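PDB 1NC7: sensory rhodopsin transducer from Thermotoga maritima, which is of unknown function but belongs to the sensory rhodopsin transducer family, binds magnesium ions and may take part in light signalling as in its Anabaena relative. Local coordinates for residues D33-N38 with P96-Y101; G39-L44 with L118-N123; E58-R63 with A105-P110; I62-L67 with H76-S81. One frame throughout, in Å; residues are numbered along the deposited sequence.

Contact 1 of 4, residues D33-N38 with P96-Y101. With EDO (1,2-ethanediol), chain O.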
loop_
_atom_site.group_PDB
_atom_site.type_symbol
_atom_site.label_atom_id
_atom_site.label_comp_id
_atom_site.label_asym_id
_atom_site.label_seq_id
_atom_site.Cartn_x
_atom_site.Cartn_y
_atom_site.Cartn_z
ATOM N N ASP D 33 -7.849 5.284 6.607
ATOM C CA ASP D 33 -6.926 6.045 7.446
ATOM C C ASP D 33 -6.600 7.455 6.981
ATOM O O ASP D 33 -5.646 7.668 6.232
ATOM C CB ASP D 33 -5.616 5.272 7.635
ATOM C CG ASP D 33 -4.737 5.880 8.720
ATOM O OD1 ASP D 33 -5.115 6.934 9.275
ATOM O OD2 ASP D 33 -3.673 5.306 9.021
ATOM N N GLY D 34 -7.394 8.414 7.450
ATOM C CA GLY D 34 -7.171 9.805 7.109
ATOM C C GLY D 34 -6.753 10.572 8.351
ATOM O O GLY D 34 -7.306 10.359 9.434
ATOM N N TYR D 35 -5.778 11.464 8.203
ATOM C CA TYR D 35 -5.288 12.256 9.328
ATOM C C TYR D 35 -4.328 13.325 8.819
ATOM O O TYR D 35 -3.381 13.016 8.099
ATOM C CB TYR D 35 -4.548 11.342 10.312
ATOM C CG TYR D 35 -4.084 12.002 11.592
ATOM C CD1 TYR D 35 -4.944 12.133 12.682
ATOM C CD2 TYR D 35 -2.772 12.453 11.732
ATOM C CE1 TYR D 35 -4.510 12.687 13.883
ATOM C CE2 TYR D 35 -2.327 13.012 12.929
ATOM C CZ TYR D 35 -3.202 13.122 14.000
ATOM O OH TYR D 35 -2.766 13.651 15.194
ATOM N N ILE D 36 -4.572 14.578 9.185
ATOM C CA ILE D 36 -3.696 15.669 8.775
ATOM C C ILE D 36 -2.801 16.043 9.954
ATOM O O ILE D 36 -3.270 16.638 10.922
ATOM C CB ILE D 36 -4.499 16.929 8.369
ATOM C CG1 ILE D 36 -5.452 16.602 7.217
ATOM C CG2 ILE D 36 -3.541 18.055 7.996
ATOM C CD1 ILE D 36 -4.765 16.120 5.959
ATOM N N PRO D 37 -1.507 15.678 9.902
ATOM C CA PRO D 37 -0.577 16.003 10.992
ATOM C C PRO D 37 -0.376 17.520 11.048
ATOM O O PRO D 37 -0.674 18.213 10.081
ATOM C CB PRO D 37 0.702 15.264 10.590
ATOM C CG PRO D 37 0.201 14.137 9.726
ATOM C CD PRO D 37 -0.854 14.821 8.900
ATOM N N ASN D 38 0.152 18.035 12.155
ATOM C CA ASN D 38 0.337 19.482 12.289
ATOM C C ASN D 38 1.762 20.026 12.178
ATOM O O ASN D 38 1.980 21.223 12.362
ATOM C CB ASN D 38 -0.259 19.957 13.617
ATOM C CG ASN D 38 0.514 19.443 14.817
ATOM O OD1 ASN D 38 1.709 19.706 14.957
ATOM N ND2 ASN D 38 -0.164 18.710 15.689
ATOM N N PRO D 96 -10.267 19.744 10.293
ATOM C CA PRO D 96 -9.438 19.955 11.482
ATOM C C PRO D 96 -8.159 19.128 11.430
ATOM O O PRO D 96 -8.177 17.970 11.009
ATOM C CB PRO D 96 -10.355 19.516 12.622
ATOM C CG PRO D 96 -11.718 19.841 12.100
ATOM C CD PRO D 96 -11.637 19.358 10.670
ATOM N N LYS D 97 -7.049 19.727 11.848
ATOM C CA LYS D 97 -5.780 19.015 11.865
ATOM C C LYS D 97 -5.781 18.086 13.074
ATOM O O LYS D 97 -6.487 18.330 14.057
ATOM C CB LYS D 97 -4.611 19.996 11.980
ATOM C CG LYS D 97 -4.517 20.998 10.845
ATOM C CD LYS D 97 -3.336 21.938 11.048
ATOM C CE LYS D 97 -3.299 23.020 9.980
ATOM N NZ LYS D 97 -2.145 23.951 10.152
ATOM N N CYS D 98 -4.998 17.018 12.989
ATOM C CA CYS D 98 -4.883 16.051 14.073
ATOM C C CYS D 98 -6.221 15.479 14.518
ATOM O O CYS D 98 -6.462 15.271 15.710
ATOM C CB CYS D 98 -4.163 16.693 15.258
ATOM S SG CYS D 98 -2.520 17.287 14.820
ATOM N N LYS D 99 -7.088 15.221 13.546
ATOM C CA LYS D 99 -8.400 14.653 13.806
ATOM C C LYS D 99 -8.587 13.481 12.850
ATOM O O LYS D 99 -8.678 13.667 11.638
ATOM C CB LYS D 99 -9.494 15.700 13.572
ATOM C CG LYS D 99 -10.895 15.210 13.913
ATOM C CD LYS D 99 -11.929 16.314 13.742
ATOM C CE LYS D 99 -13.298 15.854 14.226
ATOM N NZ LYS D 99 -14.322 16.928 14.123
ATOM N N PRO D 100 -8.636 12.256 13.384
ATOM C CA PRO D 100 -8.810 11.081 12.525
ATOM C C PRO D 100 -10.093 11.119 11.705
ATOM O O PRO D 100 -11.127 11.585 12.176
ATOM C CB PRO D 100 -8.787 9.921 13.517
ATOM C CG PRO D 100 -9.321 10.530 14.773
ATOM C CD PRO D 100 -8.622 11.868 14.806
ATOM N N TYR D 101 -10.010 10.633 10.474
ATOM C CA TYR D 101 -11.170 10.592 9.597
ATOM C C TYR D 101 -10.988 9.489 8.563
ATOM O O TYR D 101 -9.952 8.815 8.535
ATOM C CB TYR D 101 -11.372 11.955 8.911
ATOM C CG TYR D 101 -10.242 12.409 8.002
ATOM C CD1 TYR D 101 -10.159 11.966 6.683
ATOM C CD2 TYR D 101 -9.266 13.290 8.460
ATOM C CE1 TYR D 101 -9.128 12.396 5.840
ATOM C CE2 TYR D 101 -8.234 13.723 7.629
ATOM C CZ TYR D 101 -8.172 13.274 6.325
ATOM O OH TYR D 101 -7.150 13.706 5.509
HETATM C C1 EDO O . -0.728 5.585 12.380
HETATM O O1 EDO O . -1.194 6.364 13.499
HETATM C C2 EDO O . -1.053 6.294 11.105
HETATM O O2 EDO O . -2.455 6.669 10.930
HETATM O O HOH W 1 -4.604 13.902 17.832
HETATM O O HOH W 2 -6.929 15.500 10.581
HETATM O O HOH W 3 -0.730 22.965 12.188
#
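Tyr101 folds its ring over Gly34, the residue paired with it on the neighbouring strand. CG of Tyr101 sits between its own backbone N and carbonyl carbon (chi1 62°), which lays the ring flat above the glycine: Gly34 CA stands 3.6 Å from the Tyr101 ring centroid, a CH-pi contact over the face. Further along, the methyl end of Ile36 meets the phenol oxygen, CD1 lying 3.4 Å from Tyr101 OH, while Ile36 CG1 faces the ring edge. Tyr35 is placed differently. Its ring meets the loop at Cys98 obliquely, with Tyr35 CE1 3.3 Å from Cys98 C; Cys98 SG makes a slanting sulfur-aromatic contact with the same ring, and one water links Tyr35 OH to Cys98 O. Three backbone hydrogen bonds join the segments. Gly34 N donates to Tyr101 O at 2.8 Å, Tyr101 N returns a bond to Gly34 O at 2.9 Å, and Cys98 N gives Ile36 O a nearly straight one (2.7 Å, 168°). A second water accepts from both Ile36 N and Lys99 N and donates to Pro96 O. Gly34 O is also bonded to His87 of the second subunit. Such a cross-strand glycine-aromatic pair belongs to antiparallel sheets, here where strand 28-34 leaves strand 101-107.

Contact 2 of 4, residues G39-L44 with L118-N123. With FMT (formic acid), chain P.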
loop_
_atom_site.group_PDB
_atom_site.type_symbol
_atom_site.label_atom_id
_atom_site.label_comp_id
_atom_site.label_asym_id
_atom_site.label_seq_id
_atom_site.Cartn_x
_atom_site.Cartn_y
_atom_site.Cartn_z
ATOM N N GLY D 39 2.729 19.168 11.876
ATOM C CA GLY D 39 4.103 19.637 11.776
ATOM C C GLY D 39 4.485 20.260 10.446
ATOM O O GLY D 39 3.761 20.141 9.458
ATOM N N LYS D 40 5.629 20.938 10.422
ATOM C CA LYS D 40 6.116 21.568 9.204
ATOM C C LYS D 40 7.641 21.641 9.190
ATOM O O LYS D 40 8.290 21.474 10.222
ATOM C CB LYS D 40 5.527 22.975 9.065
ATOM C CG LYS D 40 5.809 23.890 10.244
ATOM C CD LYS D 40 5.126 25.238 10.067
ATOM C CE LYS D 40 5.379 26.145 11.259
ATOM N NZ LYS D 40 6.832 26.405 11.455
ATOM N N ARG D 41 8.201 21.868 8.007
ATOM C CA ARG D 41 9.644 21.994 7.833
ATOM C C ARG D 41 9.910 22.793 6.564
ATOM O O ARG D 41 9.614 22.333 5.459
ATOM C CB ARG D 41 10.319 20.626 7.710
ATOM C CG ARG D 41 11.822 20.745 7.475
ATOM C CD ARG D 41 12.481 19.420 7.142
ATOM N NE ARG D 41 12.442 18.483 8.258
ATOM C CZ ARG D 41 13.169 17.372 8.322
ATOM N NH1 ARG D 41 13.996 17.057 7.335
ATOM N NH2 ARG D 41 13.069 16.576 9.376
ATOM N N GLY D 42 10.469 23.987 6.727
ATOM C CA GLY D 42 10.755 24.822 5.577
ATOM C C GLY D 42 9.497 25.186 4.812
ATOM O O GLY D 42 8.551 25.730 5.382
ATOM N N TYR D 43 9.485 24.878 3.520
ATOM C CA TYR D 43 8.340 25.174 2.663
ATOM C C TYR D 43 7.228 24.140 2.806
ATOM O O TYR D 43 6.084 24.392 2.428
ATOM C CB TYR D 43 8.778 25.218 1.194
ATOM C CG TYR D 43 9.652 26.395 0.810
ATOM C CD1 TYR D 43 10.205 26.479 -0.467
ATOM C CD2 TYR D 43 9.907 27.433 1.708
ATOM C CE1 TYR D 43 10.988 27.567 -0.844
ATOM C CE2 TYR D 43 10.689 28.527 1.340
ATOM C CZ TYR D 43 11.224 28.585 0.062
ATOM O OH TYR D 43 11.990 29.665 -0.316
ATOM N N LEU D 44 7.568 22.980 3.357
ATOM C CA LEU D 44 6.603 21.899 3.512
ATOM C C LEU D 44 5.822 21.869 4.819
ATOM O O LEU D 44 6.325 22.235 5.880
ATOM C CB LEU D 44 7.303 20.546 3.343
ATOM C CG LEU D 44 8.007 20.244 2.020
ATOM C CD1 LEU D 44 8.666 18.876 2.112
ATOM C CD2 LEU D 44 7.007 20.279 0.876
ATOM N N LEU D 118 2.145 12.831 4.159
ATOM C CA LEU D 118 3.477 13.330 4.466
ATOM C C LEU D 118 3.382 13.837 5.901
ATOM O O LEU D 118 2.604 14.748 6.200
ATOM C CB LEU D 118 3.881 14.495 3.558
ATOM C CG LEU D 118 5.175 15.185 4.019
ATOM C CD1 LEU D 118 6.362 14.245 3.831
ATOM C CD2 LEU D 118 5.387 16.471 3.235
ATOM N N ASP D 119 4.154 13.227 6.790
ATOM C CA ASP D 119 4.175 13.622 8.189
ATOM C C ASP D 119 5.573 14.191 8.377
ATOM O O ASP D 119 6.558 13.451 8.353
ATOM C CB ASP D 119 3.975 12.402 9.089
ATOM C CG ASP D 119 3.700 12.775 10.532
ATOM O OD1 ASP D 119 4.052 13.903 10.941
ATOM O OD2 ASP D 119 3.140 11.928 11.260
ATOM N N VAL D 120 5.659 15.504 8.543
ATOM C CA VAL D 120 6.950 16.151 8.685
ATOM C C VAL D 120 7.008 17.093 9.877
ATOM O O VAL D 120 5.989 17.596 10.341
ATOM C CB VAL D 120 7.294 16.934 7.394
ATOM C CG1 VAL D 120 6.288 18.059 7.189
ATOM C CG2 VAL D 120 8.709 17.482 7.469
ATOM N N GLY D 121 8.220 17.311 10.374
ATOM C CA GLY D 121 8.422 18.199 11.501
ATOM C C GLY D 121 9.883 18.587 11.521
ATOM O O GLY D 121 10.636 18.205 10.626
ATOM N N LYS D 122 10.296 19.340 12.532
ATOM C CA LYS D 122 11.688 19.750 12.615
ATOM C C LYS D 122 12.611 18.539 12.690
ATOM O O LYS D 122 13.711 18.559 12.137
ATOM C CB LYS D 122 11.915 20.641 13.838
ATOM C CG LYS D 122 13.355 21.110 13.982
ATOM C CD LYS D 122 13.520 22.093 15.125
ATOM C CE LYS D 122 14.961 22.566 15.220
ATOM N NZ LYS D 122 15.426 23.148 13.932
ATOM N N ASN D 123 12.152 17.481 13.356
ATOM C CA ASN D 123 12.965 16.280 13.522
ATOM C C ASN D 123 12.444 14.971 12.919
ATOM O O ASN D 123 12.808 13.892 13.385
ATOM C CB ASN D 123 13.262 16.062 15.008
ATOM C CG ASN D 123 14.159 17.141 15.588
ATOM O OD1 ASN D 123 13.802 18.318 15.609
ATOM N ND2 ASN D 123 15.334 16.742 16.059
HETATM C C FMT P . 13.808 12.938 9.056
HETATM O O1 FMT P . 14.418 11.862 9.227
HETATM O O2 FMT P . 14.343 14.054 9.213
HETATM O O HOH W 4 3.978 16.549 11.825
#
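The guanidinium of Arg41 meets Gly121 O at its edge, nearly in its own plane, and grips that single oxygen with two nitrogens. NE donates to Gly121 O at 3.0 Å and NH2 to the same oxygen at 3.2 Å, the two nitrogens coming from opposite faces of the carbonyl plane. Formic acid, probably from the crystallisation liquor, lies in the guanidinium plane too, at another edge, and accepts a straighter bond from Arg41 NH2 (2.8 Å to its O2, 166°). The side chain bends at chi3 (-66°), turning the guanidinium back to Gly121 while Arg41 CB rests 3.5 Å from Val120 CG2. Near Gly39 the segments meet through backbone: Gly39 CA makes a close CH...O contact of 3.1 Å with Val120 O. One water donates to Val120 O and Asp119 OD1 and accepts a weak bond from Gly39 N. Leu44 CD1 touches Leu118 CD2 at 4.2 Å, beyond a type II' turn. The small hairpin of strands 40-41 and 44-45 thus packs against the end of strand 110-121, at a subunit interface where Arg41 NH1 reaches Asn123 O of the third subunit. A cation is held here largely by neutral carbonyls; the formic acid, if ionised, would probably offset part of its charge.

Contact 3 of 4, residues E58-R63 with A105-P110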
loop_
_atom_site.group_PDB
_atom_site.type_symbol
_atom_site.label_atom_id
_atom_site.label_comp_id
_atom_site.label_asym_id
_atom_site.label_seq_id
_atom_site.Cartn_x
_atom_site.Cartn_y
_atom_site.Cartn_z
ATOM N N GLU D 58 -14.740 11.746 -20.556
ATOM C CA GLU D 58 -15.671 12.690 -19.956
ATOM C C GLU D 58 -15.160 13.177 -18.611
ATOM O O GLU D 58 -14.483 12.443 -17.887
ATOM C CB GLU D 58 -17.055 12.052 -19.792
ATOM C CG GLU D 58 -17.780 11.829 -21.112
ATOM C CD GLU D 58 -19.172 11.252 -20.938
ATOM O OE1 GLU D 58 -19.867 11.064 -21.961
ATOM O OE2 GLU D 58 -19.573 10.986 -19.784
ATOM N N THR D 59 -15.478 14.426 -18.290
ATOM C CA THR D 59 -15.064 15.027 -17.033
ATOM C C THR D 59 -15.688 14.271 -15.868
ATOM O O THR D 59 -16.861 13.893 -15.910
ATOM C CB THR D 59 -15.490 16.511 -16.962
ATOM O OG1 THR D 59 -14.789 17.256 -17.967
ATOM C CG2 THR D 59 -15.181 17.099 -15.591
ATOM N N ALA D 60 -14.895 14.046 -14.829
ATOM C CA ALA D 60 -15.379 13.339 -13.658
ATOM C C ALA D 60 -15.794 14.326 -12.579
ATOM O O ALA D 60 -15.045 15.242 -12.237
ATOM C CB ALA D 60 -14.298 12.407 -13.123
ATOM N N LYS D 61 -17.008 14.147 -12.071
ATOM C CA LYS D 61 -17.532 14.980 -10.997
ATOM C C LYS D 61 -17.481 14.062 -9.785
ATOM O O LYS D 61 -18.158 13.032 -9.739
ATOM C CB LYS D 61 -18.969 15.403 -11.302
ATOM C CG LYS D 61 -19.096 16.261 -12.552
ATOM C CD LYS D 61 -20.544 16.625 -12.830
ATOM C CE LYS D 61 -20.669 17.464 -14.092
ATOM N NZ LYS D 61 -22.090 17.808 -14.387
ATOM N N ILE D 62 -16.666 14.437 -8.811
ATOM C CA ILE D 62 -16.477 13.609 -7.636
ATOM C C ILE D 62 -16.926 14.243 -6.328
ATOM O O ILE D 62 -16.577 15.381 -6.019
ATOM C CB ILE D 62 -14.992 13.213 -7.527
ATOM C CG1 ILE D 62 -14.511 12.667 -8.875
ATOM C CG2 ILE D 62 -14.808 12.152 -6.468
ATOM C CD1 ILE D 62 -13.037 12.354 -8.922
ATOM N N ARG D 63 -17.718 13.484 -5.576
ATOM C CA ARG D 63 -18.216 13.909 -4.275
ATOM C C ARG D 63 -17.355 13.186 -3.245
ATOM O O ARG D 63 -17.322 11.953 -3.210
ATOM C CB ARG D 63 -19.684 13.505 -4.116
ATOM C CG ARG D 63 -20.269 13.805 -2.748
ATOM C CD ARG D 63 -21.756 13.489 -2.702
ATOM N NE ARG D 63 -22.033 12.097 -3.045
ATOM C CZ ARG D 63 -23.248 11.558 -3.058
ATOM N NH1 ARG D 63 -24.307 12.293 -2.744
ATOM N NH2 ARG D 63 -23.406 10.283 -3.386
ATOM N N ALA D 105 -15.179 8.350 -1.651
ATOM C CA ALA D 105 -15.255 9.206 -2.823
ATOM C C ALA D 105 -16.152 8.559 -3.864
ATOM O O ALA D 105 -16.003 7.379 -4.174
ATOM C CB ALA D 105 -13.857 9.429 -3.393
ATOM N N GLU D 106 -17.084 9.338 -4.402
ATOM C CA GLU D 106 -18.021 8.835 -5.399
ATOM C C GLU D 106 -17.948 9.668 -6.673
ATOM O O GLU D 106 -18.136 10.882 -6.641
ATOM C CB GLU D 106 -19.437 8.871 -4.828
ATOM C CG GLU D 106 -19.625 7.958 -3.629
ATOM C CD GLU D 106 -20.946 8.184 -2.927
ATOM O OE1 GLU D 106 -21.103 9.248 -2.288
ATOM O OE2 GLU D 106 -21.829 7.304 -3.020
ATOM N N SER D 107 -17.675 8.999 -7.788
ATOM C CA SER D 107 -17.544 9.653 -9.084
ATOM C C SER D 107 -18.639 9.228 -10.051
ATOM O O SER D 107 -19.158 8.118 -9.959
ATOM C CB SER D 107 -16.177 9.320 -9.689
ATOM O OG SER D 107 -15.998 9.957 -10.941
ATOM N N ASN D 108 -18.983 10.116 -10.980
ATOM C CA ASN D 108 -20.014 9.816 -11.967
ATOM C C ASN D 108 -19.442 8.920 -13.065
ATOM O O ASN D 108 -20.183 8.238 -13.772
ATOM C CB ASN D 108 -20.571 11.116 -12.561
ATOM C CG ASN D 108 -19.539 11.887 -13.355
ATOM O OD1 ASN D 108 -18.398 12.039 -12.928
ATOM N ND2 ASN D 108 -19.943 12.392 -14.518
ATOM N N VAL D 109 -18.117 8.925 -13.198
ATOM C CA VAL D 109 -17.430 8.099 -14.186
ATOM C C VAL D 109 -16.251 7.408 -13.507
ATOM O O VAL D 109 -15.738 7.888 -12.496
ATOM C CB VAL D 109 -16.894 8.932 -15.376
ATOM C CG1 VAL D 109 -18.049 9.597 -16.111
ATOM C CG2 VAL D 109 -15.892 9.968 -14.884
ATOM N N PRO D 110 -15.805 6.272 -14.055
ATOM C CA PRO D 110 -14.680 5.536 -13.470
ATOM C C PRO D 110 -13.391 6.348 -13.369
ATOM O O PRO D 110 -13.014 7.054 -14.304
ATOM C CB PRO D 110 -14.523 4.343 -14.408
ATOM C CG PRO D 110 -15.925 4.127 -14.923
ATOM C CD PRO D 110 -16.371 5.538 -15.200
HETATM O O HOH W 5 -19.368 14.533 -16.539
HETATM O O HOH W 6 -18.920 10.666 -1.275
#
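Lys61 N and Asn108 OD1 form a short, almost straight hydrogen bond (2.7 Å, 172°), although the donor stands above the plane of the amide carbonyl. Asn108 N answers with a longer bond of 3.3 Å to Lys61 O, so the side-chain amide stands in for a backbone acceptor just where the ladder is ending. The position of CG between backbone N and carbonyl carbon (chi1 65°) turns the Asn108 amide back to strand 60-68; one water joins its ND2 to Thr59 O. At the far end Arg63 and Glu106 run side by side in a salt bridge, NH2 2.8 Å from OE1, with guanidinium and carboxylate planes 20° apart. The hydrogen bond within that bridge is weak, and Glu106 OE2 has a second cation in Lys28. Beneath these groups Arg63 and Glu106 exchange two backbone bonds. This is an antiparallel ladder between strands 60-68 and 101-107, and after Ser107 the chain turns a corner into strand 110-121. Ser107 OG spans that corner, donating to Val109 O at 2.6 Å along a lone pair in the carbonyl plane. Packing occupies the face of Ile62 and Ser107. Ile62 CG1 lies 3.7 Å from Ser107 OG, and its CG2 reaches Ala105 CB. Val109 CG2 presses unusually tightly on Ala60 CB, at 3.4 Å, while Ile62 faces Ile52 and Met113 across the interior.

Contact 4 of 4, residues I62-L67 with H76-S81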
loop_
_atom_site.group_PDB
_atom_site.type_symbol
_atom_site.label_atom_id
_atom_site.label_comp_id
_atom_site.label_asym_id
_atom_site.label_seq_id
_atom_site.Cartn_x
_atom_site.Cartn_y
_atom_site.Cartn_z
ATOM N N ILE D 62 -16.666 14.437 -8.811
ATOM C CA ILE D 62 -16.477 13.609 -7.636
ATOM C C ILE D 62 -16.926 14.243 -6.328
ATOM O O ILE D 62 -16.577 15.381 -6.019
ATOM C CB ILE D 62 -14.992 13.213 -7.527
ATOM C CG1 ILE D 62 -14.511 12.667 -8.875
ATOM C CG2 ILE D 62 -14.808 12.152 -6.468
ATOM C CD1 ILE D 62 -13.037 12.354 -8.922
ATOM N N ARG D 63 -17.718 13.484 -5.576
ATOM C CA ARG D 63 -18.216 13.909 -4.275
ATOM C C ARG D 63 -17.355 13.186 -3.245
ATOM O O ARG D 63 -17.322 11.953 -3.210
ATOM C CB ARG D 63 -19.684 13.505 -4.116
ATOM C CG ARG D 63 -20.269 13.805 -2.748
ATOM C CD ARG D 63 -21.756 13.489 -2.702
ATOM N NE ARG D 63 -22.033 12.097 -3.045
ATOM C CZ ARG D 63 -23.248 11.558 -3.058
ATOM N NH1 ARG D 63 -24.307 12.293 -2.744
ATOM N NH2 ARG D 63 -23.406 10.283 -3.386
ATOM N N ILE D 64 -16.645 13.954 -2.424
ATOM C CA ILE D 64 -15.759 13.386 -1.414
ATOM C C ILE D 64 -16.343 13.549 -0.020
ATOM O O ILE D 64 -16.487 14.668 0.470
ATOM C CB ILE D 64 -14.380 14.068 -1.436
ATOM C CG1 ILE D 64 -13.825 14.087 -2.864
ATOM C CG2 ILE D 64 -13.425 13.328 -0.505
ATOM C CD1 ILE D 64 -12.544 14.875 -3.016
ATOM N N THR D 65 -16.661 12.427 0.616
ATOM C CA THR D 65 -17.236 12.445 1.955
ATOM C C THR D 65 -16.208 12.077 3.023
ATOM O O THR D 65 -15.521 11.057 2.921
ATOM C CB THR D 65 -18.417 11.464 2.055
ATOM O OG1 THR D 65 -19.414 11.821 1.089
ATOM C CG2 THR D 65 -19.031 11.502 3.452
ATOM N N PHE D 66 -16.112 12.921 4.044
ATOM C CA PHE D 66 -15.195 12.697 5.153
ATOM C C PHE D 66 -15.999 12.246 6.366
ATOM O O PHE D 66 -16.935 12.933 6.790
ATOM C CB PHE D 66 -14.441 13.990 5.475
ATOM C CG PHE D 66 -13.512 14.434 4.382
ATOM C CD1 PHE D 66 -12.194 13.993 4.349
ATOM C CD2 PHE D 66 -13.967 15.266 3.367
ATOM C CE1 PHE D 66 -11.340 14.377 3.314
ATOM C CE2 PHE D 66 -13.124 15.655 2.330
ATOM C CZ PHE D 66 -11.809 15.210 2.304
ATOM N N LEU D 67 -15.647 11.081 6.903
ATOM C CA LEU D 67 -16.311 10.529 8.078
ATOM C C LEU D 67 -15.371 10.693 9.264
ATOM O O LEU D 67 -14.156 10.563 9.124
ATOM C CB LEU D 67 -16.616 9.042 7.883
ATOM C CG LEU D 67 -17.476 8.622 6.692
ATOM C CD1 LEU D 67 -17.669 7.115 6.730
ATOM C CD2 LEU D 67 -18.820 9.342 6.729
ATOM N N HIS D 76 -17.175 17.422 0.251
ATOM C CA HIS D 76 -16.551 18.352 -0.679
ATOM C C HIS D 76 -16.747 17.830 -2.094
ATOM O O HIS D 76 -17.106 16.666 -2.290
ATOM C CB HIS D 76 -15.054 18.490 -0.393
ATOM C CG HIS D 76 -14.741 19.317 0.814
ATOM N ND1 HIS D 76 -14.843 18.832 2.100
ATOM C CD2 HIS D 76 -14.349 20.607 0.927
ATOM C CE1 HIS D 76 -14.525 19.790 2.954
ATOM N NE2 HIS D 76 -14.222 20.875 2.268
ATOM N N GLU D 77 -16.511 18.693 -3.076
ATOM C CA GLU D 77 -16.668 18.326 -4.478
ATOM C C GLU D 77 -15.481 18.802 -5.302
ATOM O O GLU D 77 -14.920 19.867 -5.047
ATOM C CB GLU D 77 -17.944 18.957 -5.047
ATOM C CG GLU D 77 -19.241 18.505 -4.391
ATOM C CD GLU D 77 -19.714 17.151 -4.887
ATOM O OE1 GLU D 77 -20.781 16.690 -4.428
ATOM O OE2 GLU D 77 -19.025 16.551 -5.739
ATOM N N VAL D 78 -15.098 17.999 -6.288
ATOM C CA VAL D 78 -14.002 18.346 -7.186
ATOM C C VAL D 78 -14.323 17.789 -8.565
ATOM O O VAL D 78 -15.182 16.916 -8.711
ATOM C CB VAL D 78 -12.640 17.752 -6.726
ATOM C CG1 VAL D 78 -12.319 18.205 -5.312
ATOM C CG2 VAL D 78 -12.666 16.232 -6.822
ATOM N N GLU D 79 -13.647 18.311 -9.581
ATOM C CA GLU D 79 -13.852 17.839 -10.942
ATOM C C GLU D 79 -12.495 17.592 -11.580
ATOM O O GLU D 79 -11.525 18.287 -11.282
ATOM C CB GLU D 79 -14.628 18.868 -11.768
ATOM C CG GLU D 79 -15.995 19.212 -11.203
ATOM C CD GLU D 79 -16.815 20.071 -12.145
ATOM O OE1 GLU D 79 -16.275 21.071 -12.662
ATOM O OE2 GLU D 79 -18.003 19.749 -12.362
ATOM N N ILE D 80 -12.429 16.590 -12.449
ATOM C CA ILE D 80 -11.185 16.264 -13.133
ATOM C C ILE D 80 -11.466 16.013 -14.604
ATOM O O ILE D 80 -12.252 15.135 -14.956
ATOM C CB ILE D 80 -10.524 15.023 -12.525
ATOM C CG1 ILE D 80 -10.326 15.236 -11.025
ATOM C CG2 ILE D 80 -9.182 14.764 -13.203
ATOM C CD1 ILE D 80 -9.692 14.073 -10.326
ATOM N N SER D 81 -10.815 16.798 -15.454
ATOM C CA SER D 81 -10.988 16.699 -16.897
ATOM C C SER D 81 -10.430 15.398 -17.465
ATOM O O SER D 81 -9.654 14.700 -16.813
ATOM C CB SER D 81 -10.319 17.894 -17.574
ATOM O OG SER D 81 -10.832 19.113 -17.061
#
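Val78 CG2 touches both Ile62 and Ile64, 3.9 Å from Ile62 CB and 4.0 Å from Ile64 CD1. Beside it the tips of two isoleucines meet, Ile62 CD1 lying 4.0 Å from Ile80 CD1. Leu88 lies against Ile64 and Val78, and Ile52 against Ile62 and Ile80, so this apolar row is covered by strands 47-54 and 84-89. Toward the other end, Phe66 CE2 approaches His76 ND1 at 3.6 Å; the two rings stand almost perpendicular (89°) but meet obliquely. Four backbone bonds then stitch the strands together, reciprocal between Ile62 and Val78 and again between Ile64 and His76. The opposite face is polar. Glu77 bends at chi2 (-79°), folding its carboxylate back over the partner strand, where OE1 lies 3.4 Å from Arg63 CG. Its other oxygen, OE2, comes within 2.7 Å of Ile62 O, two acceptors together, which may favour a protonated carboxyl group. No charge contact joins Glu77 to Arg63, whose guanidinium goes instead to Glu106. One apolar face and one polar face are what an amphipathic beta hairpin presents, here strands 60-68 and 74-80, with strand 74-80 at the margin of the chain's large antiparallel sheet.

How the contacts relate
From the N terminus, strand 28-34 runs into contact 1, which closes a loop on 96-101, and the next residues open contact 2, which closes later, on 118-123. Contacts 1 and 2 therefore cross, and they touch where Pro37 meets Asp119. Strand 60-68 then starts two contacts, sharing Ile62 and Arg63: contact 4 closes first, as a short hairpin with 76-81, whereas contact 3 waits for 105-110 and so crosses contact 1. Contact 4 falls wholly within the spans of contacts 1 and 2, and contact 3 within that of contact 2. Together, contacts 4 and 3 set strands 74-80, 60-68 and 101-107 side by side in the sheet; contact 1 adds strand 28-34, and contact 2 ties the distant 40-45 hairpin to strand 110-121.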